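Local coordinates for CELL WALL surface anchor family protein (Streptococcus pneumoniae, PDB 2WW8) that serves as a pilus adhesin, probably sitting at the pilus tip and recognising host cells during attachment of the bacterium, at residues Ser92-Ala104 against Ser113-Gly125. Residues are numbered along the deposited sequence; the frame is centred on the assembly and turned at random.
Sequences SNIKPGTYTLTEA and STKQWTVEVEKNG
Two groups converge on Trp117 O, between Gly97-Glu103 and Gln116-Val121: Leu101 N gives it a nearly straight bond (2.8 Å, 178° at the hydrogen) in the carbonyl plane, and Thr100 CA adds a CH...O contact. Trp117 N answers to Leu101 O, closing one hydrogen-bonded pair of an antiparallel hairpin; Tyr99 with Val119 and Gly97 with Val121 form the others, although the bond from Tyr99 N to Val119 O is bent to 127° and weak. Side chains alternate accordingly. On the face with Thr98, Thr100 and Thr118, one methyl pair meets, Thr98 CG2 lying 4.0 Å from Thr118 CG2. The other face is apolar. There CG of Leu101 stands anti to its backbone N (chi1 -156°), which sends CD1 obliquely across, above the plane of the indole and beside its rim, 3.7 Å from Trp117 CE3. Val121 CG2 reaches Ile94 CG2 at 3.8 Å, their side chains crossing at about a right angle, while that same Ile94 methyl lies over one face of the Tyr99 ring, toward its rim. The phenol is tied back by its OH to Lys95 O (2.6 Å). Where the strand pairing gives out, Ser113 N bonds Glu103 OE1 (2.8 Å) nearly along the carboxylate C-O axis, and a water links Glu103 N to Lys115 O. Strand 66-71 flanks Gly97-Glu103, and Trp117 and Val119 also touch strand 127-129, placing the hairpin inside the five-stranded sheet of a prealbumin-like domain. The chemistry thus implies a two-sided strand pair: paired backbone polar groups between a threonine-rich face and a buried apolar one, with carboxylate and water replacing regular pairing at one end.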
ATOM      1  N   SER A  92      32.056 -21.617 -21.322  1.00 20.36           N
ATOM      2  CA  SER A  92      30.766 -20.919 -21.255  1.00 20.12           C
ATOM      3  C   SER A  92      29.746 -21.512 -22.233  1.00 20.26           C
ATOM      4  O   SER A  92      30.097 -22.359 -23.052  1.00 20.78           O
ATOM      5  CB  SER A  92      30.982 -19.464 -21.670  1.00 20.06           C
ATOM      6  OG  SER A  92      31.847 -18.815 -20.760  1.00 20.28           O
ATOM      7  N   ASN A  93      28.488 -21.085 -22.179  1.00 19.20           N
ATOM      8  CA  ASN A  93      27.551 -21.406 -23.250  1.00 19.01           C
ATOM      9  C   ASN A  93      27.448 -22.863 -23.704  1.00 18.35           C
ATOM     10  O   ASN A  93      27.359 -23.179 -24.897  1.00 17.49           O
ATOM     11  CB  ASN A  93      27.843 -20.498 -24.435  1.00 19.50           C
ATOM     12  CG  ASN A  93      27.586 -19.063 -24.088  1.00 22.86           C
ATOM     13  OD1 ASN A  93      28.311 -18.458 -23.300  1.00 26.54           O
ATOM     14  ND2 ASN A  93      26.516 -18.514 -24.647  1.00 28.32           N
ATOM     15  N   ILE A  94      27.450 -23.751 -22.716  1.00 17.30           N
ATOM     16  CA  ILE A  94      27.462 -25.178 -22.970  1.00 16.23           C
ATOM     17  C   ILE A  94      26.015 -25.636 -23.096  1.00 16.73           C
ATOM     18  O   ILE A  94      25.157 -25.320 -22.269  1.00 16.26           O
ATOM     19  CB  ILE A  94      28.241 -25.954 -21.879  1.00 15.77           C
ATOM     20  CG1 ILE A  94      29.586 -25.281 -21.572  1.00 13.20           C
ATOM     21  CG2 ILE A  94      28.401 -27.420 -22.270  1.00 14.35           C
ATOM     22  CD1 ILE A  94      30.160 -25.607 -20.193  1.00 10.93           C
ATOM     23  N   LYS A  95      25.757 -26.383 -24.158  1.00 17.42           N
ATOM     24  CA  LYS A  95      24.412 -26.806 -24.483  1.00 18.26           C
ATOM     25  C   LYS A  95      24.083 -28.052 -23.686  1.00 19.23           C
ATOM     26  O   LYS A  95      24.975 -28.821 -23.345  1.00 18.66           O
ATOM     27  CB  LYS A  95      24.309 -27.086 -25.975  1.00 18.00           C
ATOM     28  CG  LYS A  95      24.566 -25.846 -26.807  1.00 18.34           C
ATOM     29  CD  LYS A  95      24.862 -26.269 -28.227  1.00 20.27           C
ATOM     30  CE  LYS A  95      24.982 -25.079 -29.166  1.00 19.56           C
ATOM     31  NZ  LYS A  95      25.879 -25.532 -30.259  1.00 17.17           N
ATOM     32  N   PRO A  96      22.795 -28.232 -23.355  1.00 20.41           N
ATOM     33  CA  PRO A  96      22.256 -29.464 -22.779  1.00 21.46           C
ATOM     34  C   PRO A  96      22.947 -30.728 -23.319  1.00 22.48           C
ATOM     35  O   PRO A  96      23.273 -30.769 -24.500  1.00 23.10           O
ATOM     36  CB  PRO A  96      20.796 -29.426 -23.246  1.00 21.89           C
ATOM     37  CG  PRO A  96      20.474 -27.945 -23.353  1.00 21.19           C
ATOM     38  CD  PRO A  96      21.770 -27.176 -23.459  1.00 20.15           C
ATOM     39  N   GLY A  97      23.171 -31.748 -22.491  1.00 22.97           N
ATOM     40  CA  GLY A  97      23.830 -32.973 -22.937  1.00 23.20           C
ATOM     41  C   GLY A  97      24.951 -33.455 -22.034  1.00 23.47           C
ATOM     42  O   GLY A  97      25.129 -32.957 -20.913  1.00 22.92           O
ATOM     43  N   THR A  98      25.710 -34.427 -22.538  1.00 23.55           N
ATOM     44  CA  THR A  98      26.763 -35.093 -21.770  1.00 23.12           C
ATOM     45  C   THR A  98      28.113 -34.863 -22.428  1.00 22.52           C
ATOM     46  O   THR A  98      28.226 -34.936 -23.650  1.00 22.61           O
ATOM     47  CB  THR A  98      26.452 -36.593 -21.659  1.00 23.44           C
ATOM     48  OG1 THR A  98      25.132 -36.713 -21.124  1.00 24.60           O
ATOM     49  CG2 THR A  98      27.431 -37.316 -20.734  1.00 23.73           C
ATOM     50  N   TYR A  99      29.127 -34.561 -21.621  1.00 21.82           N
ATOM     51  CA  TYR A  99      30.441 -34.187 -22.136  1.00 20.99           C
ATOM     52  C   TYR A  99      31.571 -34.975 -21.470  1.00 20.67           C
ATOM     53  O   TYR A  99      31.451 -35.366 -20.302  1.00 19.62           O
ATOM     54  CB  TYR A  99      30.688 -32.682 -21.968  1.00 21.08           C
ATOM     55  CG  TYR A  99      29.701 -31.799 -22.705  1.00 23.82           C
ATOM     56  CD1 TYR A  99      28.346 -31.739 -22.327  1.00 23.96           C
ATOM     57  CD2 TYR A  99      30.121 -31.017 -23.782  1.00 24.90           C
ATOM     58  CE1 TYR A  99      27.440 -30.945 -23.010  1.00 23.63           C
ATOM     59  CE2 TYR A  99      29.214 -30.209 -24.474  1.00 26.21           C
ATOM     60  CZ  TYR A  99      27.878 -30.184 -24.083  1.00 25.09           C
ATOM     61  OH  TYR A  99      27.002 -29.388 -24.786  1.00 24.35           O
ATOM     62  N   THR A 100      32.643 -35.224 -22.229  1.00 20.44           N
ATOM     63  CA  THR A 100      33.923 -35.599 -21.631  1.00 20.23           C
ATOM     64  C   THR A 100      34.871 -34.404 -21.705  1.00 20.03           C
ATOM     65  O   THR A 100      35.014 -33.765 -22.755  1.00 19.51           O
ATOM     66  CB  THR A 100      34.553 -36.896 -22.206  1.00 20.62           C
ATOM     67  OG1 THR A 100      33.573 -37.939 -22.200  1.00 19.66           O
ATOM     68  CG2 THR A 100      35.750 -37.366 -21.358  1.00 20.29           C
ATOM     69  N   LEU A 101      35.449 -34.113 -20.540  1.00 19.98           N
ATOM     70  CA  LEU A 101      36.481 -33.102 -20.305  1.00 20.11           C
ATOM     71  C   LEU A 101      37.830 -33.796 -20.098  1.00 19.85           C
ATOM     72  O   LEU A 101      37.971 -34.691 -19.247  1.00 19.54           O
ATOM     73  CB  LEU A 101      36.161 -32.289 -19.046  1.00 19.81           C
ATOM     74  CG  LEU A 101      36.638 -30.867 -18.695  1.00 21.00           C
ATOM     75  CD1 LEU A 101      37.330 -30.894 -17.330  1.00 20.33           C
ATOM     76  CD2 LEU A 101      37.508 -30.117 -19.705  1.00 17.97           C
ATOM     77  N   THR A 102      38.810 -33.361 -20.888  1.00 19.71           N
ATOM     78  CA  THR A 102      40.181 -33.898 -20.863  1.00 19.36           C
ATOM     79  C   THR A 102      41.200 -32.759 -20.837  1.00 19.60           C
ATOM     80  O   THR A 102      41.028 -31.703 -21.466  1.00 18.90           O
ATOM     81  CB  THR A 102      40.517 -34.780 -22.092  1.00 19.21           C
ATOM     82  OG1 THR A 102      40.024 -34.134 -23.273  1.00 18.65           O
ATOM     83  CG2 THR A 102      39.926 -36.189 -21.983  1.00 17.96           C
ATOM     84  N   GLU A 103      42.264 -32.995 -20.079  1.00 19.89           N
ATOM     85  CA  GLU A 103      43.456 -32.166 -20.167  1.00 20.93           C
ATOM     86  C   GLU A 103      44.251 -32.538 -21.444  1.00 20.78           C
ATOM     87  O   GLU A 103      44.745 -33.656 -21.593  1.00 20.07           O
ATOM     88  CB  GLU A 103      44.271 -32.310 -18.878  1.00 20.44           C
ATOM     89  CG  GLU A 103      45.253 -31.187 -18.608  1.00 23.23           C
ATOM     90  CD  GLU A 103      46.319 -31.606 -17.611  1.00 29.79           C
ATOM     91  OE1 GLU A 103      46.638 -32.831 -17.551  1.00 34.06           O
ATOM     92  OE2 GLU A 103      46.849 -30.722 -16.885  1.00 31.25           O
ATOM     93  N   ALA A 104      44.343 -31.608 -22.390  1.00 21.21           N
ATOM     94  CA  ALA A 104      45.081 -31.863 -23.618  1.00 22.02           C
ATOM     95  C   ALA A 104      46.585 -31.674 -23.354  1.00 22.44           C
ATOM     96  O   ALA A 104      47.385 -32.574 -23.617  1.00 21.96           O
ATOM     97  CB  ALA A 104      44.569 -30.970 -24.754  1.00 21.87           C
ATOM     98  N   SER A 113      47.481 -35.312 -16.586  1.00 27.25           N
ATOM     99  CA  SER A 113      46.446 -35.983 -15.801  1.00 28.33           C
ATOM    100  C   SER A 113      45.982 -37.290 -16.462  1.00 29.11           C
ATOM    101  O   SER A 113      45.733 -37.330 -17.667  1.00 29.44           O
ATOM    102  CB  SER A 113      45.267 -35.031 -15.593  1.00 28.23           C
ATOM    103  OG  SER A 113      44.119 -35.722 -15.132  1.00 29.06           O
ATOM    104  N   THR A 114      45.861 -38.365 -15.687  1.00 29.69           N
ATOM    105  CA  THR A 114      45.369 -39.634 -16.233  1.00 30.41           C
ATOM    106  C   THR A 114      43.833 -39.695 -16.264  1.00 30.61           C
ATOM    107  O   THR A 114      43.246 -40.711 -16.648  1.00 30.95           O
ATOM    108  CB  THR A 114      45.940 -40.853 -15.454  1.00 30.56           C
ATOM    109  OG1 THR A 114      46.054 -40.518 -14.064  1.00 31.02           O
ATOM    110  CG2 THR A 114      47.316 -41.278 -15.995  1.00 30.38           C
ATOM    111  N   LYS A 115      43.191 -38.595 -15.871  1.00 30.38           N
ATOM    112  CA  LYS A 115      41.760 -38.576 -15.562  1.00 29.96           C
ATOM    113  C   LYS A 115      40.945 -37.803 -16.598  1.00 29.58           C
ATOM    114  O   LYS A 115      41.324 -36.722 -17.062  1.00 29.18           O
ATOM    115  CB  LYS A 115      41.535 -38.037 -14.144  1.00 29.67           C
ATOM    116  CG  LYS A 115      40.158 -38.262 -13.518  1.00 29.65           C
ATOM    117  CD  LYS A 115      40.092 -37.518 -12.176  1.00 28.44           C
ATOM    118  CE  LYS A 115      38.702 -37.431 -11.541  1.00 27.05           C
ATOM    119  NZ  LYS A 115      38.035 -38.728 -11.262  1.00 24.06           N
ATOM    120  N   GLN A 116      39.824 -38.418 -16.960  1.00 29.02           N
ATOM    121  CA  GLN A 116      38.833 -37.833 -17.849  1.00 28.26           C
ATOM    122  C   GLN A 116      37.554 -37.573 -17.053  1.00 27.46           C
ATOM    123  O   GLN A 116      37.034 -38.470 -16.389  1.00 27.31           O
ATOM    124  CB  GLN A 116      38.531 -38.822 -18.969  1.00 28.42           C
ATOM    125  CG  GLN A 116      39.573 -38.933 -20.062  1.00 28.73           C
ATOM    126  CD  GLN A 116      38.986 -39.598 -21.296  1.00 29.11           C
ATOM    127  OE1 GLN A 116      38.457 -40.708 -21.218  1.00 28.51           O
ATOM    128  NE2 GLN A 116      39.053 -38.915 -22.434  1.00 27.88           N
ATOM    129  N   TRP A 117      37.026 -36.356 -17.115  1.00 26.69           N
ATOM    130  CA  TRP A 117      35.811 -36.029 -16.351  1.00 25.79           C
ATOM    131  C   TRP A 117      34.548 -36.012 -17.198  1.00 24.61           C
ATOM    132  O   TRP A 117      34.564 -35.564 -18.338  1.00 23.78           O
ATOM    133  CB  TRP A 117      35.934 -34.661 -15.687  1.00 25.77           C
ATOM    134  CG  TRP A 117      37.063 -34.554 -14.729  1.00 28.33           C
ATOM    135  CD1 TRP A 117      37.019 -34.748 -13.376  1.00 29.85           C
ATOM    136  CD2 TRP A 117      38.418 -34.216 -15.049  1.00 29.85           C
ATOM    137  NE1 TRP A 117      38.270 -34.549 -12.836  1.00 31.10           N
ATOM    138  CE2 TRP A 117      39.146 -34.224 -13.840  1.00 30.25           C
ATOM    139  CE3 TRP A 117      39.086 -33.907 -16.241  1.00 30.92           C
ATOM    140  CZ2 TRP A 117      40.513 -33.937 -13.787  1.00 32.32           C
ATOM    141  CZ3 TRP A 117      40.448 -33.621 -16.189  1.00 32.43           C
ATOM    142  CH2 TRP A 117      41.146 -33.638 -14.971  1.00 32.27           C
ATOM    143  N   THR A 118      33.450 -36.487 -16.623  1.00 24.38           N
ATOM    144  CA  THR A 118      32.135 -36.369 -17.252  1.00 24.37           C
ATOM    145  C   THR A 118      31.393 -35.101 -16.801  1.00 23.81           C
ATOM    146  O   THR A 118      31.344 -34.761 -15.619  1.00 23.20           O
ATOM    147  CB  THR A 118      31.309 -37.650 -17.004  1.00 24.85           C
ATOM    148  OG1 THR A 118      32.037 -38.761 -17.533  1.00 24.36           O
ATOM    149  CG2 THR A 118      29.907 -37.600 -17.643  1.00 24.51           C
ATOM    150  N   VAL A 119      30.831 -34.395 -17.772  1.00 23.78           N
ATOM    151  CA  VAL A 119      30.151 -33.125 -17.533  1.00 23.94           C
ATOM    152  C   VAL A 119      28.760 -33.158 -18.182  1.00 24.89           C
ATOM    153  O   VAL A 119      28.631 -33.038 -19.411  1.00 25.32           O
ATOM    154  CB  VAL A 119      30.975 -31.903 -18.048  1.00 23.46           C
ATOM    155  CG1 VAL A 119      30.182 -30.590 -17.935  1.00 22.25           C
ATOM    156  CG2 VAL A 119      32.319 -31.796 -17.340  1.00 21.06           C
ATOM    157  N   GLU A 120      27.733 -33.338 -17.349  1.00 25.07           N
ATOM    158  CA  GLU A 120      26.333 -33.218 -17.773  1.00 25.42           C
ATOM    159  C   GLU A 120      25.763 -31.798 -17.584  1.00 23.59           C
ATOM    160  O   GLU A 120      25.884 -31.195 -16.506  1.00 23.04           O
ATOM    161  CB  GLU A 120      25.447 -34.295 -17.131  1.00 26.20           C
ATOM    162  CG  GLU A 120      25.568 -34.417 -15.611  1.00 31.96           C
ATOM    163  CD  GLU A 120      24.223 -34.695 -14.938  1.00 39.21           C
ATOM    164  OE1 GLU A 120      23.402 -35.398 -15.573  1.00 41.14           O
ATOM    165  OE2 GLU A 120      23.977 -34.218 -13.797  1.00 41.16           O
ATOM    166  N   VAL A 121      25.195 -31.265 -18.665  1.00 21.61           N
ATOM    167  CA  VAL A 121      24.404 -30.030 -18.639  1.00 19.96           C
ATOM    168  C   VAL A 121      22.922 -30.371 -18.877  1.00 19.25           C
ATOM    169  O   VAL A 121      22.552 -30.912 -19.934  1.00 17.66           O
ATOM    170  CB  VAL A 121      24.923 -28.936 -19.604  1.00 19.76           C
ATOM    171  CG1 VAL A 121      24.112 -27.661 -19.464  1.00 19.90           C
ATOM    172  CG2 VAL A 121      26.371 -28.611 -19.309  1.00 18.84           C
ATOM    173  N   GLU A 122      22.099 -30.075 -17.867  1.00 18.38           N
ATOM    174  CA  GLU A 122      20.654 -30.318 -17.906  1.00 17.91           C
ATOM    175  C   GLU A 122      19.936 -29.353 -18.850  1.00 16.90           C
ATOM    176  O   GLU A 122      20.476 -28.292 -19.177  1.00 15.65           O
ATOM    177  CB  GLU A 122      20.056 -30.137 -16.514  1.00 18.44           C
ATOM    178  CG  GLU A 122      20.631 -30.979 -15.399  1.00 20.80           C
ATOM    179  CD  GLU A 122      19.919 -32.297 -15.283  1.00 24.34           C
ATOM    180  OE1 GLU A 122      18.746 -32.325 -14.848  1.00 23.77           O
ATOM    181  OE2 GLU A 122      20.561 -33.309 -15.637  1.00 29.02           O
ATOM    182  N   LYS A 123      18.717 -29.712 -19.255  1.00 16.83           N
ATOM    183  CA  LYS A 123      17.870 -28.819 -20.053  1.00 17.27           C
ATOM    184  C   LYS A 123      17.728 -27.372 -19.546  1.00 16.85           C
ATOM    185  O   LYS A 123      17.570 -26.478 -20.376  1.00 16.49           O
ATOM    186  CB  LYS A 123      16.493 -29.438 -20.311  1.00 17.55           C
ATOM    187  CG  LYS A 123      16.587 -30.881 -20.732  1.00 18.52           C
ATOM    188  CD  LYS A 123      15.375 -31.301 -21.535  1.00 19.68           C
ATOM    189  CE  LYS A 123      15.697 -32.653 -22.146  1.00 20.94           C
ATOM    190  NZ  LYS A 123      14.593 -33.627 -21.938  1.00 20.74           N
ATOM    191  N   ASN A 124      17.788 -27.162 -18.225  1.00 15.90           N
ATOM    192  CA  ASN A 124      17.820 -25.837 -17.577  1.00 15.13           C
ATOM    193  C   ASN A 124      19.184 -25.163 -17.327  1.00 14.88           C
ATOM    194  O   ASN A 124      19.262 -24.150 -16.623  1.00 13.10           O
ATOM    195  CB  ASN A 124      17.063 -25.906 -16.242  1.00 15.44           C
ATOM    196  CG  ASN A 124      17.790 -26.725 -15.185  1.00 15.84           C
ATOM    197  OD1 ASN A 124      18.865 -27.264 -15.430  1.00 13.29           O
ATOM    198  ND2 ASN A 124      17.200 -26.826 -14.000  1.00 16.00           N
ATOM    199  N   GLY A 125      20.256 -25.743 -17.881  1.00 15.28           N
ATOM    200  CA  GLY A 125      21.620 -25.221 -17.750  1.00 15.95           C
ATOM    201  C   GLY A 125      22.389 -25.563 -16.484  1.00 16.08           C
ATOM    202  O   GLY A 125      23.436 -24.990 -16.189  1.00 16.60           O
TER
HETATM  203  O   HOH W   1      42.894 -35.121 -18.347  1.00 10.28           O